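Local coordinates for protein probable porin (Pseudomonas aeruginosa, PDB 2Y0H) that probably serves as a porin of the OprD family, forming a beta-barrel channel for solutes across the outer membrane, at residues A[10-15]-A[384-389]; A[37-42]-A[124-129]. One frame throughout, in Å; residues are numbered along the deposited sequence.

Contact 1: residues A[10-15]-A[384-389]. With C8E ((hydroxyethyloxy)tri(ethyloxy)octane), chain I.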
ATOM      1  N   LEU A  10       9.345   2.165  19.181  1.00 33.54           N
ATOM      2  CA  LEU A  10      10.394   2.149  18.187  1.00 33.45           C
ATOM      3  C   LEU A  10      10.201   0.912  17.325  1.00 35.43           C
ATOM      4  O   LEU A  10      10.282  -0.223  17.815  1.00 35.53           O
ATOM      5  CB  LEU A  10      11.777   2.167  18.841  1.00 36.70           C
ATOM      6  CG  LEU A  10      12.982   2.042  17.901  1.00 34.60           C
ATOM      7  CD1 LEU A  10      13.030   3.218  16.930  1.00 35.08           C
ATOM      8  CD2 LEU A  10      14.279   1.939  18.697  1.00 35.34           C
ATOM      9  N   ASP A  11       9.915   1.139  16.047  1.00 32.05           N
ATOM     10  CA  ASP A  11       9.740   0.048  15.101  1.00 32.73           C
ATOM     11  C   ASP A  11      11.079  -0.249  14.439  1.00 32.78           C
ATOM     12  O   ASP A  11      11.720   0.643  13.897  1.00 32.82           O
ATOM     13  CB  ASP A  11       8.712   0.412  14.031  1.00 33.28           C
ATOM     14  CG  ASP A  11       7.325   0.682  14.607  1.00 40.26           C
ATOM     15  OD1 ASP A  11       6.922   0.006  15.578  1.00 38.96           O
ATOM     16  OD2 ASP A  11       6.636   1.583  14.085  1.00 39.75           O
ATOM     17  N   LEU A  12      11.497  -1.505  14.478  1.00 30.33           N
ATOM     18  CA  LEU A  12      12.770  -1.891  13.903  1.00 31.42           C
ATOM     19  C   LEU A  12      12.544  -2.774  12.689  1.00 28.62           C
ATOM     20  O   LEU A  12      11.764  -3.724  12.747  1.00 30.50           O
ATOM     21  CB  LEU A  12      13.616  -2.648  14.939  1.00 28.22           C
ATOM     22  CG  LEU A  12      14.128  -1.897  16.176  1.00 37.53           C
ATOM     23  CD1 LEU A  12      14.761  -0.604  15.764  1.00 34.36           C
ATOM     24  CD2 LEU A  12      13.035  -1.622  17.191  1.00 41.46           C
ATOM     25  N   ARG A  13      13.225  -2.472  11.589  1.00 29.78           N
ATOM     26  CA  ARG A  13      13.136  -3.331  10.416  1.00 28.38           C
ATOM     27  C   ARG A  13      14.494  -3.665   9.843  1.00 29.38           C
ATOM     28  O   ARG A  13      15.249  -2.774   9.477  1.00 31.33           O
ATOM     29  CB  ARG A  13      12.268  -2.715   9.319  1.00 29.78           C
ATOM     30  CG  ARG A  13      12.151  -3.634   8.092  1.00 30.21           C
ATOM     31  CD  ARG A  13      11.066  -3.176   7.117  1.00 34.62           C
ATOM     32  NE  ARG A  13       9.765  -3.090   7.766  1.00 31.72           N
ATOM     33  CZ  ARG A  13       8.730  -2.441   7.256  1.00 34.61           C
ATOM     34  NH1 ARG A  13       8.856  -1.822   6.093  1.00 37.11           N
ATOM     35  NH2 ARG A  13       7.579  -2.408   7.909  1.00 33.51           N
ATOM     36  N   ASN A  14      14.799  -4.956   9.762  1.00 27.24           N
ATOM     37  CA  ASN A  14      16.030  -5.410   9.122  1.00 31.38           C
ATOM     38  C   ASN A  14      15.698  -6.117   7.810  1.00 30.87           C
ATOM     39  O   ASN A  14      14.890  -7.048   7.766  1.00 29.33           O
ATOM     40  CB  ASN A  14      16.862  -6.301  10.059  1.00 28.90           C
ATOM     41  CG  ASN A  14      18.281  -6.540   9.541  1.00 34.30           C
ATOM     42  OD1 ASN A  14      18.573  -7.575   8.942  1.00 32.95           O
ATOM     43  ND2 ASN A  14      19.168  -5.577   9.773  1.00 34.73           N
ATOM     44  N   PHE A  15      16.341  -5.665   6.746  1.00 31.59           N
ATOM     45  CA  PHE A  15      15.906  -5.958   5.398  1.00 28.96           C
ATOM     46  C   PHE A  15      17.108  -6.409   4.613  1.00 31.89           C
ATOM     47  O   PHE A  15      18.083  -5.678   4.488  1.00 35.15           O
ATOM     48  CB  PHE A  15      15.347  -4.670   4.793  1.00 30.20           C
ATOM     49  CG  PHE A  15      14.628  -4.844   3.479  1.00 37.90           C
ATOM     50  CD1 PHE A  15      15.330  -4.875   2.283  1.00 41.40           C
ATOM     51  CD2 PHE A  15      13.236  -4.892   3.435  1.00 31.53           C
ATOM     52  CE1 PHE A  15      14.659  -4.988   1.065  1.00 44.08           C
ATOM     53  CE2 PHE A  15      12.567  -4.991   2.233  1.00 33.19           C
ATOM     54  CZ  PHE A  15      13.281  -5.050   1.043  1.00 35.61           C
ATOM     55  N   VAL A 384      13.173  -8.735   8.991  1.00 28.05           N
ATOM     56  CA  VAL A 384      12.867  -8.917  10.404  1.00 28.66           C
ATOM     57  C   VAL A 384      12.229  -7.648  10.946  1.00 29.37           C
ATOM     58  O   VAL A 384      12.819  -6.567  10.879  1.00 33.12           O
ATOM     59  CB  VAL A 384      14.129  -9.261  11.229  1.00 28.70           C
ATOM     60  CG1 VAL A 384      13.792  -9.399  12.721  1.00 26.52           C
ATOM     61  CG2 VAL A 384      14.768 -10.542  10.709  1.00 28.19           C
ATOM     62  N   ASN A 385      11.023  -7.779  11.475  1.00 27.63           N
ATOM     63  CA  ASN A 385      10.319  -6.644  12.041  1.00 29.68           C
ATOM     64  C   ASN A 385      10.180  -6.788  13.543  1.00 34.76           C
ATOM     65  O   ASN A 385       9.927  -7.884  14.047  1.00 30.04           O
ATOM     66  CB  ASN A 385       8.921  -6.517  11.426  1.00 29.60           C
ATOM     67  CG  ASN A 385       8.945  -5.887  10.052  1.00 32.37           C
ATOM     68  OD1 ASN A 385       9.210  -4.698   9.909  1.00 32.08           O
ATOM     69  ND2 ASN A 385       8.658  -6.680   9.036  1.00 30.67           N
ATOM     70  N   TYR A 386      10.317  -5.680  14.259  1.00 30.48           N
ATOM     71  CA  TYR A 386      10.024  -5.694  15.673  1.00 30.82           C
ATOM     72  C   TYR A 386       9.651  -4.320  16.189  1.00 33.52           C
ATOM     73  O   TYR A 386      10.259  -3.314  15.821  1.00 34.17           O
ATOM     74  CB  TYR A 386      11.207  -6.242  16.477  1.00 32.56           C
ATOM     75  CG  TYR A 386      10.935  -6.216  17.956  1.00 32.77           C
ATOM     76  CD1 TYR A 386      10.011  -7.088  18.523  1.00 32.49           C
ATOM     77  CD2 TYR A 386      11.590  -5.317  18.786  1.00 36.10           C
ATOM     78  CE1 TYR A 386       9.750  -7.065  19.877  1.00 37.86           C
ATOM     79  CE2 TYR A 386      11.336  -5.287  20.143  1.00 39.13           C
ATOM     80  CZ  TYR A 386      10.414  -6.163  20.682  1.00 40.57           C
ATOM     81  OH  TYR A 386      10.151  -6.128  22.029  1.00 45.72           O
ATOM     82  N   THR A 387       8.649  -4.284  17.054  1.00 32.04           N
ATOM     83  CA  THR A 387       8.248  -3.037  17.681  1.00 34.76           C
ATOM     84  C   THR A 387       8.538  -3.057  19.178  1.00 36.81           C
ATOM     85  O   THR A 387       8.005  -3.880  19.923  1.00 37.14           O
ATOM     86  CB  THR A 387       6.768  -2.732  17.417  1.00 37.58           C
ATOM     87  OG1 THR A 387       6.588  -2.462  16.017  1.00 34.82           O
ATOM     88  CG2 THR A 387       6.305  -1.529  18.256  1.00 33.34           C
ATOM     89  N   LEU A 388       9.406  -2.150  19.599  1.00 35.70           N
ATOM     90  CA  LEU A 388       9.748  -1.982  21.004  1.00 35.31           C
ATOM     91  C   LEU A 388       8.868  -0.909  21.630  1.00 41.40           C
ATOM     92  O   LEU A 388       8.763   0.196  21.088  1.00 41.95           O
ATOM     93  CB  LEU A 388      11.200  -1.541  21.101  1.00 37.73           C
ATOM     94  CG  LEU A 388      11.801  -1.347  22.486  1.00 47.35           C
ATOM     95  CD1 LEU A 388      12.224  -2.707  23.057  1.00 47.96           C
ATOM     96  CD2 LEU A 388      12.985  -0.400  22.402  1.00 46.32           C
ATOM     97  N   LYS A 389       8.233  -1.216  22.758  1.00 37.59           N
ATOM     98  CA  LYS A 389       7.436  -0.213  23.462  1.00 42.66           C
ATOM     99  C   LYS A 389       8.320   0.574  24.417  1.00 46.62           C
ATOM    100  O   LYS A 389       8.895   0.008  25.339  1.00 55.00           O
ATOM    101  CB  LYS A 389       6.257  -0.839  24.222  1.00 46.53           C
ATOM    102  CG  LYS A 389       5.454   0.198  25.018  1.00 52.64           C
ATOM    103  CD  LYS A 389       4.101  -0.314  25.513  1.00 56.18           C
ATOM    104  CE  LYS A 389       4.204  -0.974  26.884  1.00 62.83           C
ATOM    105  NZ  LYS A 389       2.855  -1.256  27.463  1.00 71.55           N
TER
HETATM  106  O9  C8E I1397      14.841  -7.289  19.330  1.00 50.42           O
HETATM  107  C10 C8E I1397      14.257  -6.927  20.566  1.00 48.73           C
HETATM  108  C11 C8E I1397      13.792  -8.163  21.328  1.00 46.27           C
HETATM  109  O12 C8E I1397      13.144  -7.768  22.524  1.00 55.66           O
HETATM  110  C13 C8E I1397      11.847  -8.326  22.631  1.00 52.82           C
HETATM  111  C14 C8E I1397      11.625  -8.933  24.014  1.00 52.85           C
HETATM  112  O15 C8E I1397      10.766 -10.048  23.893  1.00 54.09           O
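Arg-13, its chain bent at CG-CD (chi3 -57°), meets Asn-385, whose CG lies anti to the carbonyl carbon (chi1 -79°); the two side chains run alongside each other, and Arg-13 NE donates to Asn-385 OD1 at 2.7 Å. The bond is nearly straight, in the guanidinium plane and on a lone pair of the amide oxygen, although the two flat groups stand almost perpendicular. On the same face Thr-387 OG1 donates to Asp-11 OD1 at 2.5 Å, from above the carboxylate plane; the other carboxylate oxygen is engaged by strand 30-43. This face looks into the barrel, where Arg-13 NH1 also forms a salt bridge with Asp-122. The other face carries Leu-10, Leu-12, Val-384, Tyr-386 and Leu-388, together with Asn-14, which hydrogen-bonds Trp-34. Here Leu-12 CD2 lies 4.3 Å from Tyr-386 CD2, approaching the ring obliquely; a detergent molecule is modelled over one ring face of Tyr-386, its exact placement doubtful. Between the two faces the antiparallel backbones (164° between directions) share six hydrogen bonds, two at each of the pairs Leu-10/Leu-388, Leu-12/Tyr-386 and Asn-14/Val-384; Leu-12 N to Tyr-386 O measures 2.6 Å. This is the seam closing the beta barrel: strand 7-22 joins strand 376-389 here, with strand 30-43 flanking the first and strand 361-371 the second.

Contact 2: residues A[37-42]-A[124-129]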
ATOM      1  N   GLY A  37      16.132  -0.228   9.365  1.00 29.94           N
ATOM      2  CA  GLY A  37      15.239   0.892   9.535  1.00 28.47           C
ATOM      3  C   GLY A  37      14.848   1.081  10.983  1.00 33.12           C
ATOM      4  O   GLY A  37      14.737   0.116  11.752  1.00 29.79           O
ATOM      5  N   PHE A  38      14.648   2.342  11.348  1.00 30.87           N
ATOM      6  CA  PHE A  38      14.112   2.712  12.645  1.00 32.60           C
ATOM      7  C   PHE A  38      12.967   3.693  12.407  1.00 32.38           C
ATOM      8  O   PHE A  38      13.118   4.645  11.648  1.00 31.87           O
ATOM      9  CB  PHE A  38      15.182   3.400  13.497  1.00 31.29           C
ATOM     10  CG  PHE A  38      16.399   2.570  13.734  1.00 31.27           C
ATOM     11  CD1 PHE A  38      16.441   1.663  14.786  1.00 31.56           C
ATOM     12  CD2 PHE A  38      17.513   2.703  12.922  1.00 33.82           C
ATOM     13  CE1 PHE A  38      17.579   0.898  15.028  1.00 34.89           C
ATOM     14  CE2 PHE A  38      18.663   1.948  13.161  1.00 36.41           C
ATOM     15  CZ  PHE A  38      18.689   1.042  14.216  1.00 36.61           C
ATOM     16  N   VAL A  39      11.827   3.456  13.049  1.00 30.57           N
ATOM     17  CA  VAL A  39      10.741   4.423  13.047  1.00 30.42           C
ATOM     18  C   VAL A  39      10.320   4.666  14.480  1.00 29.77           C
ATOM     19  O   VAL A  39       9.787   3.775  15.147  1.00 30.65           O
ATOM     20  CB  VAL A  39       9.518   3.968  12.202  1.00 31.48           C
ATOM     21  CG1 VAL A  39       8.390   5.008  12.280  1.00 26.15           C
ATOM     22  CG2 VAL A  39       9.916   3.717  10.753  1.00 27.95           C
ATOM     23  N   LEU A  40      10.600   5.875  14.949  1.00 27.61           N
ATOM     24  CA  LEU A  40      10.276   6.289  16.290  1.00 29.61           C
ATOM     25  C   LEU A  40       8.912   6.965  16.271  1.00 31.66           C
ATOM     26  O   LEU A  40       8.720   7.981  15.605  1.00 35.13           O
ATOM     27  CB  LEU A  40      11.349   7.251  16.811  1.00 33.57           C
ATOM     28  CG  LEU A  40      11.077   7.921  18.154  1.00 37.38           C
ATOM     29  CD1 LEU A  40      11.014   6.890  19.271  1.00 35.86           C
ATOM     30  CD2 LEU A  40      12.135   8.975  18.453  1.00 41.60           C
ATOM     31  N   ARG A  41       7.959   6.383  16.988  1.00 32.94           N
ATOM     32  CA  ARG A  41       6.605   6.920  17.046  1.00 35.25           C
ATOM     33  C   ARG A  41       6.290   7.444  18.444  1.00 36.33           C
ATOM     34  O   ARG A  41       6.246   6.680  19.410  1.00 37.55           O
ATOM     35  CB  ARG A  41       5.587   5.846  16.641  1.00 33.31           C
ATOM     36  CG  ARG A  41       5.598   5.523  15.162  1.00 36.64           C
ATOM     37  CD  ARG A  41       4.589   4.434  14.787  1.00 38.91           C
ATOM     38  NE  ARG A  41       4.953   3.137  15.353  1.00 40.76           N
ATOM     39  CZ  ARG A  41       4.296   2.535  16.340  1.00 41.19           C
ATOM     40  NH1 ARG A  41       3.219   3.103  16.868  1.00 35.85           N
ATOM     41  NH2 ARG A  41       4.708   1.356  16.792  1.00 37.92           N
ATOM     42  N   LEU A  42       6.099   8.753  18.552  1.00 36.21           N
ATOM     43  CA  LEU A  42       5.686   9.362  19.810  1.00 34.79           C
ATOM     44  C   LEU A  42       4.246   9.803  19.631  1.00 36.80           C
ATOM     45  O   LEU A  42       3.918  10.430  18.626  1.00 37.76           O
ATOM     46  CB  LEU A  42       6.578  10.558  20.136  1.00 34.45           C
ATOM     47  CG  LEU A  42       7.835  10.401  21.004  1.00 41.46           C
ATOM     48  CD1 LEU A  42       8.555   9.079  20.804  1.00 33.64           C
ATOM     49  CD2 LEU A  42       8.796  11.584  20.796  1.00 42.22           C
ATOM     50  N   ARG A 124       9.161  -1.676   1.610  1.00 34.98           N
ATOM     51  CA  ARG A 124      10.609  -1.531   1.558  1.00 35.31           C
ATOM     52  C   ARG A 124      11.143  -1.383   2.967  1.00 34.03           C
ATOM     53  O   ARG A 124      10.624  -1.998   3.896  1.00 34.37           O
ATOM     54  CB  ARG A 124      11.010  -0.324   0.706  1.00 38.39           C
ATOM     55  CG  ARG A 124      10.590  -0.438  -0.754  1.00 42.36           C
ATOM     56  CD  ARG A 124      10.547   0.927  -1.434  1.00 45.72           C
ATOM     57  NE  ARG A 124      10.598   0.766  -2.879  1.00 54.02           N
ATOM     58  CZ  ARG A 124       9.594   0.294  -3.614  1.00 57.68           C
ATOM     59  NH1 ARG A 124       8.445  -0.049  -3.038  1.00 55.10           N
ATOM     60  NH2 ARG A 124       9.736   0.166  -4.929  1.00 61.39           N
ATOM     61  N   LEU A 125      12.169  -0.552   3.126  1.00 33.18           N
ATOM     62  CA  LEU A 125      12.838  -0.407   4.414  1.00 31.23           C
ATOM     63  C   LEU A 125      12.041   0.468   5.367  1.00 29.25           C
ATOM     64  O   LEU A 125      11.808   0.105   6.518  1.00 30.67           O
ATOM     65  CB  LEU A 125      14.254   0.159   4.239  1.00 31.76           C
ATOM     66  CG  LEU A 125      15.080   0.269   5.525  1.00 37.09           C
ATOM     67  CD1 LEU A 125      15.339  -1.116   6.119  1.00 33.05           C
ATOM     68  CD2 LEU A 125      16.403   1.029   5.302  1.00 33.64           C
ATOM     69  N   LEU A 126      11.639   1.631   4.881  1.00 28.56           N
ATOM     70  CA  LEU A 126      10.910   2.583   5.696  1.00 29.86           C
ATOM     71  C   LEU A 126       9.587   2.911   5.029  1.00 27.88           C
ATOM     72  O   LEU A 126       9.457   2.796   3.818  1.00 26.19           O
ATOM     73  CB  LEU A 126      11.741   3.856   5.878  1.00 28.41           C
ATOM     74  CG  LEU A 126      13.014   3.690   6.702  1.00 28.39           C
ATOM     75  CD1 LEU A 126      13.870   4.927   6.579  1.00 31.25           C
ATOM     76  CD2 LEU A 126      12.667   3.403   8.158  1.00 27.09           C
ATOM     77  N   PRO A 127       8.600   3.325   5.822  1.00 29.94           N
ATOM     78  CA  PRO A 127       7.343   3.748   5.208  1.00 30.69           C
ATOM     79  C   PRO A 127       7.529   5.051   4.458  1.00 30.11           C
ATOM     80  O   PRO A 127       8.260   5.932   4.910  1.00 26.74           O
ATOM     81  CB  PRO A 127       6.429   3.978   6.409  1.00 32.19           C
ATOM     82  CG  PRO A 127       7.373   4.331   7.527  1.00 31.93           C
ATOM     83  CD  PRO A 127       8.607   3.508   7.285  1.00 27.43           C
ATOM     84  N   GLN A 128       6.877   5.159   3.307  1.00 29.84           N
ATOM     85  CA  GLN A 128       6.711   6.435   2.634  1.00 29.11           C
ATOM     86  C   GLN A 128       5.829   7.321   3.517  1.00 27.94           C
ATOM     87  O   GLN A 128       4.882   6.835   4.129  1.00 30.33           O
ATOM     88  CB  GLN A 128       6.028   6.211   1.287  1.00 26.46           C
ATOM     89  CG  GLN A 128       5.457   7.447   0.629  1.00 26.15           C
ATOM     90  CD  GLN A 128       4.719   7.116  -0.682  1.00 29.56           C
ATOM     91  OE1 GLN A 128       4.083   6.068  -0.803  1.00 33.11           O
ATOM     92  NE2 GLN A 128       4.823   8.001  -1.663  1.00 30.24           N
ATOM     93  N   THR A 129       6.128   8.612   3.588  1.00 25.40           N
ATOM     94  CA  THR A 129       5.268   9.528   4.335  1.00 26.63           C
ATOM     95  C   THR A 129       4.817  10.680   3.458  1.00 27.61           C
ATOM     96  O   THR A 129       5.412  10.954   2.414  1.00 29.12           O
ATOM     97  CB  THR A 129       5.984  10.124   5.566  1.00 28.23           C
ATOM     98  OG1 THR A 129       7.099  10.906   5.136  1.00 25.60           O
ATOM     99  CG2 THR A 129       6.472   9.020   6.510  1.00 29.51           C
TER
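Gly-37 and Leu-125 bring the backbones nearest, 5.8 Å from CA to CA, where the irregular segment 124-129 passes segment 37-42 of strand 30-43 without a hydrogen bond between them. Since Gly-37 carries no side chain, the loop can settle against the strand's main chain: Leu-125 CD1 lies 3.5 Å from Gly-37 N, and Leu-126 CD2 comes to 3.8 Å from Gly-37 CA. The same Leu-126 methyl is 3.7 Å from Phe-38 O and 3.8 Å from Val-39 CG2, so a single branch touches three consecutive residues of the strand. Leu-126 reaches there with CG anti to its own carbonyl carbon (chi1 -67°). One methyl of Val-39 answers it: CG2, likewise anti to the carbonyl carbon, also meets Pro-127 CD at 3.7 Å, and Val-39 and the two loop side chains lie alongside, pointing opposite ways. Pro-127 rests further on Leu-60 and Met-112, while the side chain of Phe-38 leaves its backbone on the side away from the loop and touches a bound detergent molecule. Segment 124-129 ends the long connection that includes the short pair 111-115/118-119, and runs into strand 129-137; this connection folds into the barrel, consistent with the inward-folded loop L3 of porins. The interface is small, 200 Å² over both sides, and made of methyl, methylene and main-chain atoms. Such chemistry implies fit by shape and dispersion, with directional grip supplied by neighbours: Arg-124 O accepts from Arg-13, and Gln-128 bonds Asp-121 N, Ser-153 and Thr-281.

Strand 7-22 connects the two contacts, whose centres lie 9 Å apart: contact 1 uses one of its edges, and strand 30-43 of contact 2 pairs with the other. Arg-13 O and Gly-37 N, 2.7 Å apart, probably form one of the hydrogen bonds of that pairing. Inside the barrel, Asp-11 OD2 and Arg-41 NE make a salt bridge of 2.6 Å that links the closing seam to strand 30-43, against which the loop packs. Arg-13 passes from one contact to the other, its CD 3.4 Å from Leu-125 O. The polar inner face of contact 1 thus continues toward the inward-folded loop of contact 2, while detergent lies against the outward side chains of both.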